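Local coordinates for CBS domain protein (Streptococcus pneumoniae serotype 4, PDB 7LZG) that is of unknown function but carries two CBS domains, a module that in related proteins often binds adenine nucleotides and senses cellular state, at residues B[94-102]-B[111-122]. Sequence-based numbering, arbitrary orientation.
Sequences TDVAVVSPD and KLVDESFLPVVD
The carbonyl oxygen of Val99 is gripped from two consecutive residues of strand 117-121. Val121 N donates a hydrogen bond to Val99 O (2.9 Å, 150° at the hydrogen), and a weaker CA-H...O contact from Val120 supplements it, with Val120 CA 3.2 Å from Val99 O. One step back, Val99 N donates to Pro119 O at 3.1 Å, with an N-H...O angle of 155°. Because both backbone groups of Val99 bond to residues flanking Val120, Val99 and Val120 form a single bridge of parallel type, although 94-102 has no regular strand.

Side chains sort by this register. On one face, both methyls of Val99 touch the branched end of Leu118, CG1 lying 3.9 Å from Leu118 CD2, and Val99 CG2 also reaches Val120 CG2 at 4.0 Å. Leu118 turns its CG anti to its own N (chi1 -172°), which directs the branched end back to Val99, and the two side chains cross nearly at right angles. Farther along, Pro101 CG rests 3.9 Å from Val120 CG1. The other face pairs Val98 with Pro119, CG1 to CG at 3.9 Å, and sets Val98 CB near Val121 CG2; Pro119 and Val121 also touch Phe60, linking this layer to strand 60-65. At the far end, the lysine chain of Lys111, bent at chi2 and again at chi4, lays its CD 3.9 Å from Ala97 CB.

Helix 105-111 connects the two segments, so the parallel pairing fits the beta-alpha-beta unit that opens a CBS motif, and strand 127-132 pairs antiparallel with 117-121 on its other edge. A phosphate ion, probably from the crystallisation liquor, lies near Glu115, beside Ala97. The chemistry implies attachment by two backbone hydrogen bonds around one parallel bridge, with branched aliphatic groups and prolines supplying apolar contact on both faces.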
loop_
_atom_site.group_PDB
_atom_site.type_symbol
_atom_site.label_atom_id
_atom_site.label_comp_id
_atom_site.label_asym_id
_atom_site.label_seq_id
_atom_site.Cartn_x
_atom_site.Cartn_y
_atom_site.Cartn_z
ATOM N N THR B 94 2.743 -3.073 17.371
ATOM C CA THR B 94 3.426 -4.317 17.691
ATOM C C THR B 94 2.591 -5.547 17.366
ATOM O O THR B 94 3.125 -6.663 17.383
ATOM C CB THR B 94 3.816 -4.337 19.174
ATOM O OG1 THR B 94 2.638 -4.207 19.981
ATOM C CG2 THR B 94 4.763 -3.187 19.485
ATOM N N ASP B 95 1.305 -5.373 17.065
ATOM C CA ASP B 95 0.421 -6.492 16.736
ATOM C C ASP B 95 0.398 -6.692 15.219
ATOM O O ASP B 95 -0.602 -6.465 14.534
ATOM C CB ASP B 95 -0.975 -6.247 17.297
ATOM C CG ASP B 95 -1.889 -7.446 17.133
ATOM O OD1 ASP B 95 -1.676 -8.458 17.834
ATOM O OD2 ASP B 95 -2.820 -7.376 16.304
ATOM N N VAL B 96 1.545 -7.125 14.699
ATOM C CA VAL B 96 1.715 -7.403 13.279
ATOM C C VAL B 96 2.233 -8.824 13.117
ATOM O O VAL B 96 2.914 -9.363 13.996
ATOM C CB VAL B 96 2.673 -6.402 12.595
ATOM C CG1 VAL B 96 2.131 -4.987 12.698
ATOM C CG2 VAL B 96 4.065 -6.492 13.202
ATOM N N ALA B 97 1.907 -9.432 11.981
ATOM C CA ALA B 97 2.385 -10.769 11.655
ATOM C C ALA B 97 3.711 -10.668 10.911
ATOM O O ALA B 97 3.835 -9.900 9.952
ATOM C CB ALA B 97 1.357 -11.525 10.814
ATOM N N VAL B 98 4.700 -11.438 11.362
ATOM C CA VAL B 98 6.014 -11.452 10.726
ATOM C C VAL B 98 6.338 -12.872 10.282
ATOM O O VAL B 98 5.569 -13.804 10.540
ATOM C CB VAL B 98 7.101 -10.905 11.670
ATOM C CG1 VAL B 98 6.726 -9.518 12.170
ATOM C CG2 VAL B 98 7.325 -11.858 12.834
ATOM N N VAL B 99 7.472 -13.044 9.607
ATOM C CA VAL B 99 7.926 -14.357 9.161
ATOM C C VAL B 99 9.411 -14.495 9.455
ATOM O O VAL B 99 10.165 -13.519 9.437
ATOM C CB VAL B 99 7.656 -14.600 7.656
ATOM C CG1 VAL B 99 6.163 -14.696 7.381
ATOM C CG2 VAL B 99 8.299 -13.508 6.810
ATOM N N SER B 100 9.827 -15.727 9.735
ATOM C CA SER B 100 11.239 -16.029 9.869
ATOM C C SER B 100 11.893 -16.055 8.490
ATOM O O SER B 100 11.203 -16.134 7.469
ATOM C CB SER B 100 11.424 -17.371 10.574
ATOM O OG SER B 100 10.699 -18.396 9.917
ATOM N N PRO B 101 13.225 -15.972 8.427
ATOM C CA PRO B 101 13.906 -16.139 7.131
ATOM C C PRO B 101 13.632 -17.480 6.471
ATOM O O PRO B 101 13.909 -17.628 5.272
ATOM C CB PRO B 101 15.390 -15.987 7.491
ATOM C CG PRO B 101 15.385 -15.142 8.716
ATOM C CD PRO B 101 14.158 -15.547 9.486
ATOM N N ASP B 102 13.101 -18.453 7.206
ATOM C CA ASP B 102 12.730 -19.754 6.650
ATOM C C ASP B 102 11.247 -19.770 6.280
ATOM O O ASP B 102 10.463 -20.601 6.738
ATOM C CB ASP B 102 13.066 -20.863 7.643
ATOM C CG ASP B 102 14.496 -20.788 8.138
ATOM O OD1 ASP B 102 15.388 -20.455 7.329
ATOM O OD2 ASP B 102 14.728 -21.057 9.337
ATOM N N LYS B 111 0.141 -14.430 4.407
ATOM C CA LYS B 111 0.242 -13.301 5.326
ATOM C C LYS B 111 -0.010 -11.971 4.629
ATOM O O LYS B 111 -0.468 -11.018 5.270
ATOM C CB LYS B 111 1.617 -13.282 5.995
ATOM C CG LYS B 111 1.845 -14.410 6.989
ATOM C CD LYS B 111 0.902 -14.306 8.176
ATOM C CE LYS B 111 1.159 -15.416 9.180
ATOM N NZ LYS B 111 2.568 -15.410 9.658
ATOM N N LEU B 112 0.278 -11.884 3.332
ATOM C CA LEU B 112 0.109 -10.650 2.577
ATOM C C LEU B 112 -1.308 -10.461 2.056
ATOM O O LEU B 112 -1.544 -9.553 1.252
ATOM C CB LEU B 112 1.104 -10.599 1.416
ATOM C CG LEU B 112 2.503 -10.157 1.838
ATOM C CD1 LEU B 112 3.463 -10.236 0.674
ATOM C CD2 LEU B 112 2.451 -8.746 2.397
ATOM N N VAL B 113 -2.254 -11.290 2.488
ATOM C CA VAL B 113 -3.659 -11.032 2.202
ATOM C C VAL B 113 -4.351 -10.344 3.377
ATOM O O VAL B 113 -5.349 -9.638 3.164
ATOM C CB VAL B 113 -4.395 -12.332 1.811
ATOM C CG1 VAL B 113 -4.608 -13.225 3.018
ATOM C CG2 VAL B 113 -5.714 -12.013 1.137
ATOM N N ASP B 114 -3.837 -10.499 4.597
ATOM C CA ASP B 114 -4.361 -9.781 5.753
ATOM C C ASP B 114 -3.698 -8.425 5.944
ATOM O O ASP B 114 -4.308 -7.522 6.529
ATOM C CB ASP B 114 -4.179 -10.618 7.022
ATOM C CG ASP B 114 -4.842 -11.977 6.925
ATOM O OD1 ASP B 114 -5.828 -12.105 6.168
ATOM O OD2 ASP B 114 -4.378 -12.917 7.607
ATOM N N GLU B 115 -2.466 -8.264 5.465
ATOM C CA GLU B 115 -1.739 -7.008 5.552
ATOM C C GLU B 115 -0.936 -6.819 4.274
ATOM O O GLU B 115 -0.830 -7.723 3.441
ATOM C CB GLU B 115 -0.823 -6.975 6.782
ATOM C CG GLU B 115 0.113 -8.162 6.875
ATOM C CD GLU B 115 0.883 -8.194 8.178
ATOM O OE1 GLU B 115 0.974 -7.143 8.844
ATOM O OE2 GLU B 115 1.394 -9.274 8.540
ATOM N N SER B 116 -0.372 -5.623 4.117
ATOM C CA SER B 116 0.442 -5.291 2.957
ATOM C C SER B 116 1.918 -5.146 3.295
ATOM O O SER B 116 2.709 -4.793 2.414
ATOM C CB SER B 116 -0.061 -3.998 2.308
ATOM O OG SER B 116 0.129 -2.891 3.171
ATOM N N PHE B 117 2.307 -5.409 4.539
ATOM C CA PHE B 117 3.673 -5.195 4.997
ATOM C C PHE B 117 4.078 -6.386 5.848
ATOM O O PHE B 117 3.488 -6.621 6.907
ATOM C CB PHE B 117 3.779 -3.892 5.794
ATOM C CG PHE B 117 5.153 -3.291 5.805
ATOM C CD1 PHE B 117 5.581 -2.486 4.762
ATOM C CD2 PHE B 117 6.011 -3.517 6.868
ATOM C CE1 PHE B 117 6.845 -1.925 4.773
ATOM C CE2 PHE B 117 7.274 -2.958 6.887
ATOM C CZ PHE B 117 7.693 -2.163 5.838
ATOM N N LEU B 118 5.073 -7.140 5.387
ATOM C CA LEU B 118 5.482 -8.380 6.046
ATOM C C LEU B 118 6.958 -8.321 6.412
ATOM O O LEU B 118 7.826 -8.529 5.546
ATOM C CB LEU B 118 5.200 -9.581 5.146
ATOM C CG LEU B 118 5.404 -10.956 5.776
ATOM C CD1 LEU B 118 4.507 -11.115 6.989
ATOM C CD2 LEU B 118 5.130 -12.047 4.757
ATOM N N PRO B 119 7.293 -8.043 7.668
ATOM C CA PRO B 119 8.701 -8.015 8.073
ATOM C C PRO B 119 9.276 -9.419 8.192
ATOM O O PRO B 119 8.558 -10.414 8.302
ATOM C CB PRO B 119 8.668 -7.320 9.442
ATOM C CG PRO B 119 7.282 -6.731 9.563
ATOM C CD PRO B 119 6.401 -7.622 8.759
ATOM N N VAL B 120 10.604 -9.481 8.169
ATOM C CA VAL B 120 11.340 -10.731 8.322
ATOM C C VAL B 120 12.181 -10.617 9.584
ATOM O O VAL B 120 13.133 -9.826 9.636
ATOM C CB VAL B 120 12.213 -11.044 7.098
ATOM C CG1 VAL B 120 12.998 -12.329 7.325
ATOM C CG2 VAL B 120 11.349 -11.153 5.853
ATOM N N VAL B 121 11.832 -11.400 10.601
ATOM C CA VAL B 121 12.519 -11.398 11.885
ATOM C C VAL B 121 13.022 -12.807 12.159
ATOM O O VAL B 121 12.259 -13.774 12.053
ATOM C CB VAL B 121 11.599 -10.921 13.024
ATOM C CG1 VAL B 121 12.393 -10.733 14.302
ATOM C CG2 VAL B 121 10.889 -9.633 12.635
ATOM N N ASP B 122 14.300 -12.921 12.512
ATOM C CA ASP B 122 14.875 -14.218 12.832
ATOM C C ASP B 122 14.380 -14.690 14.200
ATOM O O ASP B 122 13.627 -14.002 14.896
ATOM C CB ASP B 122 16.401 -14.150 12.779
ATOM C CG ASP B 122 16.967 -12.997 13.589
ATOM O OD1 ASP B 122 16.186 -12.297 14.269
ATOM O OD2 ASP B 122 18.198 -12.787 13.541
#